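Local coordinates for putative sugar ABC transport system, substrate-binding protein (Bordetella parapertussis, PDB 5IX8), which probably binds a sugar as the periplasmic substrate-binding component of an ABC transport system, at residues Q61-F64 with A65-Q68; S86-D89 with P90-A93; Q68-K71 with T72-V75. All blocks are in the same frame, centred on the assembly; numbering follows the deposited sequence.

Contact 1. Residues Q61-F64 with A65-Q68; sequences QQQF and AQLQ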
ATOM      1  N   GLN A  61      -8.701  10.285  14.808  1.00 19.11           N
ATOM      2  CA  GLN A  61      -8.391  11.309  15.810  1.00 20.64           C
ATOM      3  C   GLN A  61      -6.949  11.201  16.291  1.00 19.95           C
ATOM      4  O   GLN A  61      -6.275  12.222  16.504  1.00 19.72           O
ATOM      5  CB  GLN A  61      -9.369  11.200  16.980  1.00 24.18           C
ATOM      6  CG  GLN A  61     -10.793  11.674  16.621  1.00 28.07           C
ATOM      7  CD  GLN A  61     -10.838  13.167  16.271  1.00 31.12           C
ATOM      8  OE1 GLN A  61     -10.089  13.976  16.838  1.00 32.19           O
ATOM      9  NE2 GLN A  61     -11.697  13.533  15.323  1.00 32.06           N
ATOM     10  N   GLN A  62      -6.449   9.968  16.451  1.00 20.37           N
ATOM     11  CA  GLN A  62      -5.051   9.768  16.821  1.00 22.28           C
ATOM     12  C   GLN A  62      -4.122  10.444  15.825  1.00 20.64           C
ATOM     13  O   GLN A  62      -3.146  11.097  16.214  1.00 21.36           O
ATOM     14  CB  GLN A  62      -4.740   8.271  16.904  1.00 24.94           C
ATOM     15  CG  GLN A  62      -5.384   7.551  18.094  1.00 27.36           C
ATOM     16  CD  GLN A  62      -6.834   7.075  17.855  1.00 28.98           C
ATOM     17  OE1 GLN A  62      -7.547   7.545  16.963  1.00 27.82           O
ATOM     18  NE2 GLN A  62      -7.268   6.127  18.685  1.00 31.27           N
ATOM     19  N   GLN A  63      -4.425  10.319  14.529  1.00 18.59           N
ATOM     20  CA  GLN A  63      -3.562  10.929  13.524  1.00 17.09           C
ATOM     21  C   GLN A  63      -3.729  12.435  13.479  1.00 16.48           C
ATOM     22  O   GLN A  63      -2.755  13.147  13.237  1.00 17.16           O
ATOM     23  CB  GLN A  63      -3.825  10.329  12.144  1.00 18.25           C
ATOM     24  CG  GLN A  63      -3.112   9.061  11.947  1.00 17.63           C
ATOM     25  CD  GLN A  63      -3.107   8.617  10.510  1.00 14.80           C
ATOM     26  OE1 GLN A  63      -4.130   8.658   9.816  1.00 13.95           O
ATOM     27  NE2 GLN A  63      -1.962   8.172  10.059  1.00 14.67           N
ATOM     28  N   PHE A  64      -4.953  12.946  13.674  1.00 15.84           N
ATOM     29  CA  PHE A  64      -5.110  14.403  13.716  1.00 16.98           C
ATOM     30  C   PHE A  64      -4.213  14.993  14.796  1.00 19.19           C
ATOM     31  O   PHE A  64      -3.567  16.034  14.594  1.00 20.52           O
ATOM     32  CB  PHE A  64      -6.557  14.790  14.024  1.00 18.46           C
ATOM     33  CG  PHE A  64      -7.557  14.467  12.939  1.00 19.40           C
ATOM     34  CD1 PHE A  64      -7.185  14.037  11.686  1.00 20.79           C
ATOM     35  CD2 PHE A  64      -8.909  14.574  13.237  1.00 21.74           C
ATOM     36  CE1 PHE A  64      -8.132  13.776  10.713  1.00 21.33           C
ATOM     37  CE2 PHE A  64      -9.875  14.293  12.291  1.00 23.07           C
ATOM     38  CZ  PHE A  64      -9.497  13.902  11.021  1.00 23.28           C
ATOM     39  N   ALA A  65      -4.184  14.352  15.966  1.00 19.15           N
ATOM     40  CA  ALA A  65      -3.369  14.860  17.062  1.00 19.38           C
ATOM     41  C   ALA A  65      -1.894  14.798  16.708  1.00 19.20           C
ATOM     42  O   ALA A  65      -1.120  15.705  17.061  1.00 19.96           O
ATOM     43  CB  ALA A  65      -3.659  14.079  18.343  1.00 19.87           C
ATOM     44  N   GLN A  66      -1.487  13.738  16.008  1.00 17.82           N
ATOM     45  CA  GLN A  66      -0.089  13.613  15.609  1.00 18.37           C
ATOM     46  C   GLN A  66       0.293  14.705  14.623  1.00 18.15           C
ATOM     47  O   GLN A  66       1.375  15.290  14.729  1.00 20.01           O
ATOM     48  CB  GLN A  66       0.172  12.228  15.012  1.00 17.36           C
ATOM     49  CG  GLN A  66       0.141  11.142  16.097  1.00 17.16           C
ATOM     50  CD  GLN A  66      -0.119   9.776  15.546  1.00 17.67           C
ATOM     51  OE1 GLN A  66      -0.286   9.608  14.330  1.00 18.95           O
ATOM     52  NE2 GLN A  66      -0.164   8.772  16.438  1.00 18.61           N
ATOM     53  N   LEU A  67      -0.571  14.983  13.648  1.00 17.43           N
ATOM     54  CA  LEU A  67      -0.273  16.034  12.683  1.00 16.32           C
ATOM     55  C   LEU A  67      -0.198  17.393  13.373  1.00 17.82           C
ATOM     56  O   LEU A  67       0.676  18.204  13.074  1.00 17.84           O
ATOM     57  CB  LEU A  67      -1.339  16.033  11.587  1.00 15.62           C
ATOM     58  CG  LEU A  67      -1.262  14.783  10.691  1.00 16.16           C
ATOM     59  CD1 LEU A  67      -2.565  14.548   9.891  1.00 17.67           C
ATOM     60  CD2 LEU A  67      -0.076  14.896   9.738  1.00 16.12           C
ATOM     61  N   GLN A  68      -1.087  17.634  14.339  1.00 19.46           N
ATOM     62  CA  GLN A  68      -1.017  18.868  15.110  1.00 23.88           C
ATOM     63  C   GLN A  68       0.287  18.984  15.883  1.00 24.28           C
ATOM     64  O   GLN A  68       0.880  20.070  15.946  1.00 25.91           O
ATOM     65  CB  GLN A  68      -2.218  18.943  16.043  1.00 26.95           C
ATOM     66  CG  GLN A  68      -3.475  19.270  15.263  1.00 30.28           C
ATOM     67  CD  GLN A  68      -3.434  20.694  14.747  1.00 33.38           C
ATOM     68  OE1 GLN A  68      -2.942  21.609  15.445  1.00 34.02           O
ATOM     69  NE2 GLN A  68      -3.927  20.899  13.514  1.00 33.67           N
TER

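Contact 2. Residues S86-D89 with P90-A93; sequences SGYD and PVVA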
ATOM      1  N   SER A  86     -11.389   9.750   4.136  1.00 12.66           N
ATOM      2  CA  SER A  86     -11.994  11.069   4.287  1.00 13.44           C
ATOM      3  C   SER A  86     -11.791  11.632   5.688  1.00 14.42           C
ATOM      4  O   SER A  86     -11.600  10.902   6.666  1.00 15.78           O
ATOM      5  CB  SER A  86     -13.493  11.023   3.951  1.00 14.81           C
ATOM      6  OG  SER A  86     -13.694  10.691   2.577  1.00 16.33           O
ATOM      7  N   GLY A  87     -11.835  12.957   5.761  1.00 14.88           N
ATOM      8  CA  GLY A  87     -11.806  13.687   7.012  1.00 14.87           C
ATOM      9  C   GLY A  87     -10.514  14.432   7.320  1.00 15.12           C
ATOM     10  O   GLY A  87     -10.441  15.086   8.367  1.00 17.10           O
ATOM     11  N   TYR A  88      -9.489  14.331   6.473  1.00 14.23           N
ATOM     12  CA  TYR A  88      -8.193  14.951   6.732  1.00 13.33           C
ATOM     13  C   TYR A  88      -8.038  16.314   6.081  1.00 14.93           C
ATOM     14  O   TYR A  88      -7.034  16.985   6.330  1.00 14.65           O
ATOM     15  CB  TYR A  88      -7.048  14.038   6.249  1.00 13.73           C
ATOM     16  CG  TYR A  88      -6.899  12.823   7.137  1.00 13.76           C
ATOM     17  CD1 TYR A  88      -7.783  11.757   7.036  1.00 14.66           C
ATOM     18  CD2 TYR A  88      -5.878  12.746   8.080  1.00 13.94           C
ATOM     19  CE1 TYR A  88      -7.660  10.652   7.824  1.00 14.43           C
ATOM     20  CE2 TYR A  88      -5.745  11.610   8.898  1.00 13.49           C
ATOM     21  CZ  TYR A  88      -6.656  10.585   8.770  1.00 14.43           C
ATOM     22  OH  TYR A  88      -6.555   9.476   9.554  1.00 14.87           O
ATOM     23  N   ASP A  89      -8.980  16.751   5.246  1.00 16.06           N
ATOM     24  CA  ASP A  89      -8.746  18.038   4.595  1.00 17.39           C
ATOM     25  C   ASP A  89      -8.607  19.173   5.611  1.00 16.17           C
ATOM     26  O   ASP A  89      -7.699  19.999   5.436  1.00 15.77           O
ATOM     27  CB  ASP A  89      -9.836  18.328   3.555  1.00 19.04           C
ATOM     28  CG  ASP A  89      -9.484  19.490   2.643  1.00 22.15           C
ATOM     29  OD1 ASP A  89      -8.533  19.365   1.860  1.00 22.31           O
ATOM     30  OD2 ASP A  89     -10.177  20.530   2.706  1.00 24.96           O
ATOM     31  N   PRO A  90      -9.410  19.270   6.683  1.00 17.66           N
ATOM     32  CA  PRO A  90      -9.204  20.393   7.626  1.00 18.31           C
ATOM     33  C   PRO A  90      -7.827  20.416   8.250  1.00 17.52           C
ATOM     34  O   PRO A  90      -7.240  21.500   8.395  1.00 18.61           O
ATOM     35  CB  PRO A  90     -10.297  20.187   8.686  1.00 18.92           C
ATOM     36  CG  PRO A  90     -11.364  19.436   7.950  1.00 19.84           C
ATOM     37  CD  PRO A  90     -10.629  18.503   7.016  1.00 18.07           C
ATOM     38  N   VAL A  91      -7.286  19.263   8.637  1.00 17.07           N
ATOM     39  CA  VAL A  91      -5.979  19.287   9.283  1.00 17.16           C
ATOM     40  C   VAL A  91      -4.882  19.549   8.266  1.00 15.99           C
ATOM     41  O   VAL A  91      -3.900  20.231   8.570  1.00 17.27           O
ATOM     42  CB  VAL A  91      -5.715  18.003  10.096  1.00 18.05           C
ATOM     43  CG1 VAL A  91      -5.574  16.769   9.227  1.00 17.95           C
ATOM     44  CG2 VAL A  91      -4.476  18.189  10.944  1.00 17.58           C
ATOM     45  N   VAL A  92      -5.020  19.033   7.044  1.00 14.58           N
ATOM     46  CA  VAL A  92      -4.030  19.358   6.009  1.00 14.84           C
ATOM     47  C   VAL A  92      -4.049  20.852   5.730  1.00 15.73           C
ATOM     48  O   VAL A  92      -2.997  21.500   5.600  1.00 14.79           O
ATOM     49  CB  VAL A  92      -4.293  18.537   4.730  1.00 15.20           C
ATOM     50  CG1 VAL A  92      -3.372  18.989   3.572  1.00 15.34           C
ATOM     51  CG2 VAL A  92      -4.094  17.032   4.973  1.00 15.56           C
ATOM     52  N   ALA A  93      -5.248  21.432   5.661  1.00 16.76           N
ATOM     53  CA  ALA A  93      -5.368  22.858   5.414  1.00 16.27           C
ATOM     54  C   ALA A  93      -4.759  23.665   6.555  1.00 16.42           C
ATOM     55  O   ALA A  93      -4.103  24.689   6.324  1.00 16.54           O
ATOM     56  CB  ALA A  93      -6.841  23.200   5.239  1.00 16.01           C
TER
HETATM   57  O   HOH W   1      -8.831  17.093   9.646  1.00 25.07           O

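Contact 3. Residues Q68-K71 with T72-V75; sequences QSFK and TLGV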
ATOM      1  N   GLN A  68      -1.087  17.634  14.339  1.00 19.46           N
ATOM      2  CA  GLN A  68      -1.017  18.868  15.110  1.00 23.88           C
ATOM      3  C   GLN A  68       0.287  18.984  15.883  1.00 24.28           C
ATOM      4  O   GLN A  68       0.880  20.070  15.946  1.00 25.91           O
ATOM      5  CB  GLN A  68      -2.218  18.943  16.043  1.00 26.95           C
ATOM      6  CG  GLN A  68      -3.475  19.270  15.263  1.00 30.28           C
ATOM      7  CD  GLN A  68      -3.434  20.694  14.747  1.00 33.38           C
ATOM      8  OE1 GLN A  68      -2.942  21.609  15.445  1.00 34.02           O
ATOM      9  NE2 GLN A  68      -3.927  20.899  13.514  1.00 33.67           N
ATOM     10  N   SER A  69       0.774  17.882  16.451  1.00 24.19           N
ATOM     11  CA  SER A  69       2.029  17.964  17.194  1.00 26.16           C
ATOM     12  C   SER A  69       3.216  18.254  16.278  1.00 25.08           C
ATOM     13  O   SER A  69       4.222  18.831  16.727  1.00 25.58           O
ATOM     14  CB  SER A  69       2.271  16.680  17.975  1.00 27.98           C
ATOM     15  OG  SER A  69       2.627  15.642  17.093  1.00 30.99           O
ATOM     16  N   PHE A  70       3.129  17.866  15.002  1.00 23.93           N
ATOM     17  CA  PHE A  70       4.196  18.225  14.068  1.00 23.87           C
ATOM     18  C   PHE A  70       4.315  19.740  13.920  1.00 25.39           C
ATOM     19  O   PHE A  70       5.410  20.257  13.665  1.00 24.51           O
ATOM     20  CB  PHE A  70       3.950  17.595  12.695  1.00 23.72           C
ATOM     21  CG  PHE A  70       3.981  16.074  12.674  1.00 23.27           C
ATOM     22  CD1 PHE A  70       4.458  15.325  13.748  1.00 23.10           C
ATOM     23  CD2 PHE A  70       3.543  15.397  11.539  1.00 22.09           C
ATOM     24  CE1 PHE A  70       4.479  13.931  13.691  1.00 22.78           C
ATOM     25  CE2 PHE A  70       3.580  14.017  11.471  1.00 22.00           C
ATOM     26  CZ  PHE A  70       4.027  13.277  12.558  1.00 22.32           C
ATOM     27  N   LYS A  71       3.205  20.462  14.073  1.00 27.23           N
ATOM     28  CA  LYS A  71       3.230  21.918  14.014  1.00 30.07           C
ATOM     29  C   LYS A  71       4.148  22.490  15.079  1.00 31.52           C
ATOM     30  O   LYS A  71       4.952  23.390  14.815  1.00 32.54           O
ATOM     31  CB  LYS A  71       1.813  22.467  14.194  1.00 31.77           C
ATOM     32  CG  LYS A  71       1.331  23.380  13.102  1.00 32.39           C
ATOM     33  CD  LYS A  71       0.151  24.263  13.559  1.00 33.18           C
ATOM     34  CE  LYS A  71      -1.147  23.507  13.680  1.00 32.98           C
ATOM     35  NZ  LYS A  71      -2.315  24.433  13.948  1.00 33.02           N
ATOM     36  N   THR A  72       4.019  21.982  16.303  1.00 32.03           N
ATOM     37  CA  THR A  72       4.842  22.442  17.402  1.00 32.44           C
ATOM     38  C   THR A  72       6.288  22.014  17.246  1.00 31.28           C
ATOM     39  O   THR A  72       7.184  22.693  17.750  1.00 31.55           O
ATOM     40  CB  THR A  72       4.263  21.908  18.703  1.00 34.29           C
ATOM     41  OG1 THR A  72       2.832  21.990  18.634  1.00 35.87           O
ATOM     42  CG2 THR A  72       4.780  22.703  19.871  1.00 34.62           C
ATOM     43  N   LEU A  73       6.544  20.893  16.567  1.00 29.05           N
ATOM     44  CA  LEU A  73       7.914  20.433  16.404  1.00 27.89           C
ATOM     45  C   LEU A  73       8.628  21.130  15.262  1.00 27.68           C
ATOM     46  O   LEU A  73       9.812  20.876  15.046  1.00 29.33           O
ATOM     47  CB  LEU A  73       7.950  18.923  16.175  1.00 28.56           C
ATOM     48  CG  LEU A  73       7.456  18.100  17.356  1.00 29.61           C
ATOM     49  CD1 LEU A  73       7.191  16.675  16.935  1.00 30.52           C
ATOM     50  CD2 LEU A  73       8.442  18.154  18.523  1.00 30.37           C
ATOM     51  N   GLY A  74       7.941  21.990  14.523  1.00 27.12           N
ATOM     52  CA  GLY A  74       8.598  22.736  13.465  1.00 26.13           C
ATOM     53  C   GLY A  74       8.991  21.899  12.268  1.00 23.28           C
ATOM     54  O   GLY A  74       9.981  22.206  11.591  1.00 24.84           O
ATOM     55  N   VAL A  75       8.243  20.852  11.977  1.00 20.11           N
ATOM     56  CA  VAL A  75       8.534  20.117  10.756  1.00 17.20           C
ATOM     57  C   VAL A  75       8.243  20.994   9.536  1.00 16.34           C
ATOM     58  O   VAL A  75       7.471  21.953   9.586  1.00 17.14           O
ATOM     59  CB  VAL A  75       7.751  18.799  10.700  1.00 18.40           C
ATOM     60  CG1 VAL A  75       7.923  18.000  11.986  1.00 17.09           C
ATOM     61  CG2 VAL A  75       6.311  19.029  10.396  1.00 19.60           C
TER

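Contact 1. Residues Q61-F64 with A65-Q68
With CG anti to the carbonyl carbon in both Gln63 (chi1 -82°) and Gln66 (chi1 -72°), and with each chain extended beyond CG, two glutamines one helical turn apart project from the same flank of the helix. Gln66 OE1 comes to 3.7 Å from Gln63 CG, while the two amide planes stand 82° apart, nearly perpendicular. Each amide is engaged by the strands and loops beside the helix. The hydroxyl of Thr21 binds Gln63 NE2 and Gln66 OE1, Gln66 NE2 reaches Val53 O, and Gln63 also binds the backbone of Ser81 and Ala83. Glutamine suits both places because its long arm carries a donor and an acceptor to the strand ends and the loop that follows strand 77-80.

The segments are consecutive turns of helix 60-73, which packs on the parallel sheet of one lobe of a periplasmic binding protein, an alpha/beta fold. Four backbone bonds of the alpha-helical pattern join them; Leu67 N to Gln63 O, at 2.9 Å, is the shortest. The Leu67 side chain passes close to that carbonyl, its CG 3.4 Å from Gln63 O; its branched end continues to Ala78 in strand 77-80, as befits a buried leucine. On a different flank Gln68 CG passes 3.3 Å from Phe64 O, and the bend at chi2 accompanies an amide whose NE2 binds Asp94. The Phe64 ring is met edge-to-face by Tyr88, in the loop just before helix 89-97, and also touches Val91 of that helix.

Contact 2. Residues S86-D89 with P90-A93
Tyr88 lies alongside Val91, the two side chains pointing the same way, with ring atom CD2 4.2 Å from Val91 CG1. The methyl approaches the ring obliquely, and it also covers the backbone: Val91 CG1 is 3.3 Å from Tyr88 O, a closeness explained by its place between the backbone N and the carbonyl carbon (chi1 67°). Val92 flanks the same carbonyl with CG2, 3.2 Å from Tyr88 O. Two beta-branched residues thus shield an oxygen that is already used, since Val92 N donates to Tyr88 O at 3.0 Å in a nearly straight bond of 169°.

This is the opening turn of helix 89-97. Asp89 O accepts from Ala93 N at 2.8 Å, and the small Ala93 brings its CB to 3.3 Å from the same oxygen. Proline suits the second position of the helix, where its missing N-H costs no bond within the helix. Between Val91 N and Gly87 O, four residues back, a water takes the place of a direct bond: it accepts from Val91 N at 2.8 Å and donates to Gly87 O. Gly87 takes a positive phi of 108°, a conformation that suits glycine, which has no CB to crowd the preceding carbonyl oxygen. Asp89, negatively charged near the helix start, probably interacts favourably with the dipole there; its carboxylate binds Ser111 and forms a salt bridge with Lys113.

The loop after strand 77-80 brings Tyr88, and the first turn of helix 89-97 brings Val91, against helix 60-73, which meets them through Val60, Phe64, Leu67 and Gln68, while Val92 and Ala93 face the loop carrying Ser111 and Lys113.

Contact 3. Residues Q68-K71 with T72-V75
Val75 turns back onto Phe70, its CG2 lying 3.6 Å from Phe70 CB, and this is the compact side of the contact. That methyl sits between the backbone N and the carbonyl carbon of its own residue, and it also lies 3.6 Å from Phe70 O. Leu73 CD1 comes to the edge of the Phe70 ring, near its plane, 4.4 Å from CD1 of the phenylalanine. Large apolar groups suit this side: Phe70 touches Gln50 and Leu73 touches Val49, both of strand 47-53, while Val75 meets Ile100.

Thr72 and Gly74 belong to the exposed side, where packing is sparse. The Lys71 chain, bent at chi3, reaches a salt bridge with Asp94. Helix 60-73 ends here in a Schellman motif. Gly74 has left helical geometry with phi 71°, a positive value that glycine accepts easily. Its N donates weakly to Lys71 O at 3.3 Å, and Val75 N donates weakly to Phe70 O at 3.4 Å, though almost straight at 166°. Leu73 N still makes the ordinary helical bond to Ser69 O, at 3.1 Å.

The two capping bonds are long and weak, so the apolar contact of Phe70 with Val75, on either side of the glycine in sequence, probably contributes to fixing the helix end.

How the contacts relate
From the N terminus, helix 60-73 comes first: contact 1 spans its early and middle turns, and contact 3 takes over at the shared Gln68 and carries it to its end. After strand 77-80, contact 2 begins helix 89-97. Each closes only a short local turn; contacts 1 and 3 overlap at Gln68 and contact 2 follows both in series, so none encloses or crosses another. In space contact 2 returns to contact 1, where Tyr88 OH lies 2.6 Å from Gln63 OE1. Val91 CG2, 3.8 Å from Gln68 NE2, touches the residue that contacts 1 and 3 share. Helix 60-73 is thereby tied to helix 89-97 and to the loop before it, beside the parallel sheet of one lobe.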